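Local coordinates for vacuolar protein sorting 29 (Cryptosporidium parvum, PDB 2A22) that probably takes part in vesicle-borne protein transport, as a VPS29-family protein built on a calcineurin-like phosphoesterase fold, at residues A[160-172]-A[178-190]. Residues are numbered along the deposited sequence; the frame is centred on the assembly and turned at random.
Sequences GKLFLNPGTATGA and PDAPPSFMLMALQ
Ser183 OG is gripped twice: it donates to Pro166 O at 2.7 Å and accepts a bond from water 2. The acceptor is met from somewhat off its carbonyl plane, and chi1 of 61°, which sets OG between the backbone N and the carbonyl carbon, turns the hydroxyl to the Pro166 carbonyl. Water 2 also donates to Pro181 O and accepts from Thr168 N, so one solvent molecule joins both segments beside the serine. The backbone N of the same serine donates to Thr168 O at 2.9 Å, bent to 148° at the hydrogen. Two CA-H...O contacts flank this bond, Pro182 CA to Thr168 O and Ala169 CA to Ser183 O at 3.1 Å. Pro182 lays CB and CG along the Ala169 and Thr170 carbonyls, while Thr168 CG2 meets the Ala180 methyl. Thr168 OG1 turns elsewhere, bonded to Asp33 O. Asn165 OD1 accepts from Gly167 N at 2.8 Å, an Asx turn. Next to this turn, strands 161-165 and 183-190 belong to the two facing sheets of the phosphoesterase-type alpha-beta-beta-alpha sandwich, their axes 8.7 Å apart at closest approach and 141° from parallel. Met185 and Met187 point from strand 183-190 toward strand 161-165. The extended chain of Met185 carries CE to 3.3 Å from Asn165 O, with SD against Leu164 CB. Met187, bent at chi3, brings CE tip to tip with Leu162 CD2 at a tight 3.5 Å. Leu196 of strand 193-202 touches both Leu164 and Met187, extending this apolar layer.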
loop_
_atom_site.group_PDB
_atom_site.type_symbol
_atom_site.label_atom_id
_atom_site.label_comp_id
_atom_site.label_asym_id
_atom_site.label_seq_id
_atom_site.Cartn_x
_atom_site.Cartn_y
_atom_site.Cartn_z
ATOM N N GLY A 160 -12.480 -3.659 15.771
ATOM C CA GLY A 160 -11.683 -2.448 16.007
ATOM C C GLY A 160 -10.348 -2.340 15.287
ATOM O O GLY A 160 -9.616 -1.390 15.502
ATOM N N LYS A 161 -10.034 -3.296 14.423
ATOM C CA LYS A 161 -8.809 -3.237 13.607
ATOM C C LYS A 161 -9.184 -2.963 12.151
ATOM O O LYS A 161 -10.276 -3.335 11.704
ATOM C CB LYS A 161 -8.007 -4.547 13.742
ATOM C CG LYS A 161 -7.699 -4.928 15.223
ATOM C CD LYS A 161 -6.553 -4.078 15.779
ATOM C CE LYS A 161 -6.600 -3.917 17.295
ATOM N NZ LYS A 161 -7.136 -5.152 17.903
ATOM N N LEU A 162 -8.287 -2.308 11.417
ATOM C CA LEU A 162 -8.590 -1.896 10.058
ATOM C C LEU A 162 -7.702 -2.640 9.055
ATOM O O LEU A 162 -6.480 -2.705 9.240
ATOM C CB LEU A 162 -8.449 -0.382 9.946
ATOM C CG LEU A 162 -8.862 0.357 8.669
ATOM C CD1 LEU A 162 -10.368 0.198 8.359
ATOM C CD2 LEU A 162 -8.491 1.834 8.777
ATOM N N PHE A 163 -8.327 -3.232 8.030
ATOM C CA PHE A 163 -7.642 -4.046 6.999
ATOM C C PHE A 163 -7.773 -3.410 5.625
ATOM O O PHE A 163 -8.890 -3.246 5.113
ATOM C CB PHE A 163 -8.206 -5.468 6.973
ATOM C CG PHE A 163 -8.068 -6.182 8.285
ATOM C CD1 PHE A 163 -6.950 -6.977 8.547
ATOM C CD2 PHE A 163 -9.018 -6.008 9.285
ATOM C CE1 PHE A 163 -6.792 -7.616 9.794
ATOM C CE2 PHE A 163 -8.871 -6.640 10.529
ATOM C CZ PHE A 163 -7.750 -7.443 10.778
ATOM N N LEU A 164 -6.639 -3.006 5.053
ATOM C CA LEU A 164 -6.626 -2.248 3.794
ATOM C C LEU A 164 -5.807 -2.996 2.743
ATOM O O LEU A 164 -4.775 -3.609 3.069
ATOM C CB LEU A 164 -6.029 -0.857 4.035
ATOM C CG LEU A 164 -6.625 -0.080 5.244
ATOM C CD1 LEU A 164 -5.879 1.177 5.534
ATOM C CD2 LEU A 164 -8.086 0.265 4.976
ATOM N N ASN A 165 -6.269 -2.948 1.499
ATOM C CA ASN A 165 -5.501 -3.450 0.356
ATOM C C ASN A 165 -5.679 -2.392 -0.702
ATOM O O ASN A 165 -6.796 -2.173 -1.138
ATOM C CB ASN A 165 -6.035 -4.816 -0.129
ATOM C CG ASN A 165 -5.244 -5.409 -1.304
ATOM O OD1 ASN A 165 -4.685 -4.686 -2.141
ATOM N ND2 ASN A 165 -5.229 -6.755 -1.385
ATOM N N PRO A 166 -4.589 -1.689 -1.054
ATOM C CA PRO A 166 -4.667 -0.564 -1.962
ATOM C C PRO A 166 -4.852 -0.981 -3.419
ATOM O O PRO A 166 -5.037 -0.114 -4.274
ATOM C CB PRO A 166 -3.319 0.133 -1.749
ATOM C CG PRO A 166 -2.395 -0.947 -1.434
ATOM C CD PRO A 166 -3.207 -1.893 -0.574
ATOM N N GLY A 167 -4.864 -2.299 -3.683
ATOM C CA GLY A 167 -5.007 -2.823 -5.033
ATOM C C GLY A 167 -3.741 -2.641 -5.845
ATOM O O GLY A 167 -2.649 -2.368 -5.283
ATOM N N THR A 168 -3.875 -2.803 -7.162
ATOM C CA THR A 168 -2.729 -2.580 -8.081
ATOM C C THR A 168 -2.708 -1.122 -8.509
ATOM O O THR A 168 -3.692 -0.622 -9.048
ATOM C CB THR A 168 -2.784 -3.504 -9.345
ATOM O OG1 THR A 168 -1.870 -3.017 -10.320
ATOM C CG2 THR A 168 -4.213 -3.578 -9.969
ATOM N N ALA A 169 -1.604 -0.427 -8.263
ATOM C CA ALA A 169 -1.484 0.980 -8.642
ATOM C C ALA A 169 -1.535 1.207 -10.162
ATOM O O ALA A 169 -1.815 2.309 -10.613
ATOM C CB ALA A 169 -0.160 1.540 -8.117
ATOM N N THR A 170 -1.135 0.199 -10.934
ATOM C CA THR A 170 -0.982 0.337 -12.399
ATOM C C THR A 170 -2.148 -0.280 -13.198
ATOM O O THR A 170 -2.297 -0.016 -14.393
ATOM C CB THR A 170 0.339 -0.317 -12.895
ATOM O OG1 THR A 170 0.406 -1.699 -12.474
ATOM C CG2 THR A 170 1.547 0.462 -12.380
ATOM N N GLY A 171 -2.952 -1.112 -12.540
ATOM C CA GLY A 171 -3.938 -1.911 -13.258
ATOM C C GLY A 171 -3.348 -3.126 -13.969
ATOM O O GLY A 171 -4.015 -3.739 -14.817
ATOM N N ALA A 172 -2.112 -3.478 -13.622
ATOM C CA ALA A 172 -1.469 -4.708 -14.096
ATOM C C ALA A 172 -2.370 -5.904 -13.824
ATOM O O ALA A 172 -3.065 -5.943 -12.786
ATOM C CB ALA A 172 -0.102 -4.902 -13.415
ATOM N N PRO A 178 -9.357 -10.233 -11.973
ATOM C CA PRO A 178 -9.135 -9.866 -13.371
ATOM C C PRO A 178 -9.693 -8.462 -13.690
ATOM O O PRO A 178 -10.776 -8.106 -13.229
ATOM C CB PRO A 178 -9.883 -10.950 -14.151
ATOM C CG PRO A 178 -10.827 -11.542 -13.193
ATOM C CD PRO A 178 -10.216 -11.423 -11.838
ATOM N N ASP A 179 -8.925 -7.677 -14.441
ATOM C CA ASP A 179 -9.272 -6.289 -14.755
ATOM C C ASP A 179 -9.591 -5.365 -13.537
ATOM O O ASP A 179 -10.428 -4.456 -13.614
ATOM C CB ASP A 179 -10.382 -6.278 -15.822
ATOM C CG ASP A 179 -10.010 -7.127 -17.057
ATOM O OD1 ASP A 179 -8.823 -7.132 -17.441
ATOM O OD2 ASP A 179 -10.892 -7.790 -17.635
ATOM N N ALA A 180 -8.922 -5.608 -12.414
ATOM C CA ALA A 180 -8.892 -4.633 -11.325
ATOM C C ALA A 180 -8.420 -3.310 -11.924
ATOM O O ALA A 180 -7.522 -3.278 -12.777
ATOM C CB ALA A 180 -7.959 -5.075 -10.239
ATOM N N PRO A 181 -9.056 -2.205 -11.516
ATOM C CA PRO A 181 -8.624 -0.914 -12.064
ATOM C C PRO A 181 -7.339 -0.477 -11.376
ATOM O O PRO A 181 -7.019 -1.034 -10.320
ATOM C CB PRO A 181 -9.789 0.016 -11.710
ATOM C CG PRO A 181 -10.342 -0.544 -10.456
ATOM C CD PRO A 181 -10.194 -2.069 -10.583
ATOM N N PRO A 182 -6.588 0.487 -11.972
ATOM C CA PRO A 182 -5.503 1.130 -11.186
ATOM C C PRO A 182 -6.100 1.798 -9.942
ATOM O O PRO A 182 -7.185 2.407 -10.017
ATOM C CB PRO A 182 -4.916 2.184 -12.150
ATOM C CG PRO A 182 -5.371 1.685 -13.602
ATOM C CD PRO A 182 -6.712 1.031 -13.347
ATOM N N SER A 183 -5.445 1.640 -8.801
ATOM C CA SER A 183 -5.944 2.230 -7.541
ATOM C C SER A 183 -4.811 2.441 -6.547
ATOM O O SER A 183 -3.724 1.873 -6.708
ATOM C CB SER A 183 -7.025 1.347 -6.897
ATOM O OG SER A 183 -6.496 0.054 -6.567
ATOM N N PHE A 184 -5.086 3.269 -5.533
ATOM C CA PHE A 184 -4.220 3.476 -4.383
ATOM C C PHE A 184 -5.086 4.133 -3.294
ATOM O O PHE A 184 -6.264 4.460 -3.533
ATOM C CB PHE A 184 -2.983 4.332 -4.740
ATOM C CG PHE A 184 -3.316 5.773 -5.099
ATOM C CD1 PHE A 184 -3.395 6.765 -4.107
ATOM C CD2 PHE A 184 -3.544 6.132 -6.425
ATOM C CE1 PHE A 184 -3.693 8.095 -4.435
ATOM C CE2 PHE A 184 -3.861 7.440 -6.770
ATOM C CZ PHE A 184 -3.922 8.437 -5.768
ATOM N N MET A 185 -4.494 4.331 -2.118
ATOM C CA MET A 185 -5.169 4.999 -1.010
ATOM C C MET A 185 -4.308 6.107 -0.422
ATOM O O MET A 185 -3.075 6.017 -0.383
ATOM C CB MET A 185 -5.504 4.003 0.091
ATOM C CG MET A 185 -6.481 2.938 -0.346
ATOM S SD MET A 185 -6.592 1.699 0.917
ATOM C CE MET A 185 -7.872 0.679 0.199
ATOM N N LEU A 186 -4.968 7.157 0.032
ATOM C CA LEU A 186 -4.291 8.165 0.829
ATOM C C LEU A 186 -5.037 8.223 2.146
ATOM O O LEU A 186 -6.252 8.385 2.158
ATOM C CB LEU A 186 -4.240 9.506 0.099
ATOM C CG LEU A 186 -3.188 9.634 -1.019
ATOM C CD1 LEU A 186 -3.498 10.803 -1.953
ATOM C CD2 LEU A 186 -1.808 9.836 -0.407
ATOM N N MET A 187 -4.315 8.012 3.249
ATOM C CA MET A 187 -4.919 7.861 4.577
ATOM C C MET A 187 -4.457 9.018 5.465
ATOM O O MET A 187 -3.248 9.134 5.774
ATOM C CB MET A 187 -4.492 6.505 5.197
ATOM C CG MET A 187 -5.078 6.214 6.604
ATOM S SD MET A 187 -4.685 4.566 7.207
ATOM C CE MET A 187 -6.233 3.781 6.954
ATOM N N ALA A 188 -5.391 9.879 5.869
ATOM C CA ALA A 188 -5.045 10.988 6.765
ATOM C C ALA A 188 -5.240 10.511 8.197
ATOM O O ALA A 188 -6.330 10.053 8.569
ATOM C CB ALA A 188 -5.911 12.211 6.512
ATOM N N LEU A 189 -4.177 10.625 8.984
ATOM C CA LEU A 189 -4.245 10.327 10.387
ATOM C C LEU A 189 -4.092 11.607 11.200
ATOM O O LEU A 189 -3.120 12.373 11.025
ATOM C CB LEU A 189 -3.167 9.300 10.752
ATOM C CG LEU A 189 -3.207 7.952 10.010
ATOM C CD1 LEU A 189 -1.918 7.184 10.283
ATOM C CD2 LEU A 189 -4.408 7.112 10.411
ATOM N N GLN A 190 -5.059 11.860 12.071
ATOM C CA GLN A 190 -5.002 13.050 12.905
ATOM C C GLN A 190 -5.510 12.700 14.282
ATOM O O GLN A 190 -6.691 12.406 14.448
ATOM C CB GLN A 190 -5.812 14.216 12.296
ATOM C CG GLN A 190 -5.286 14.640 10.949
ATOM C CD GLN A 190 -6.059 15.801 10.303
ATOM O OE1 GLN A 190 -7.125 16.208 10.770
ATOM N NE2 GLN A 190 -5.533 16.296 9.175
HETATM O O HOH W 1 -1.834 0.349 -5.106
HETATM O O HOH W 2 -6.800 -2.206 -7.998
HETATM O O HOH W 3 -6.151 -5.475 -13.538
#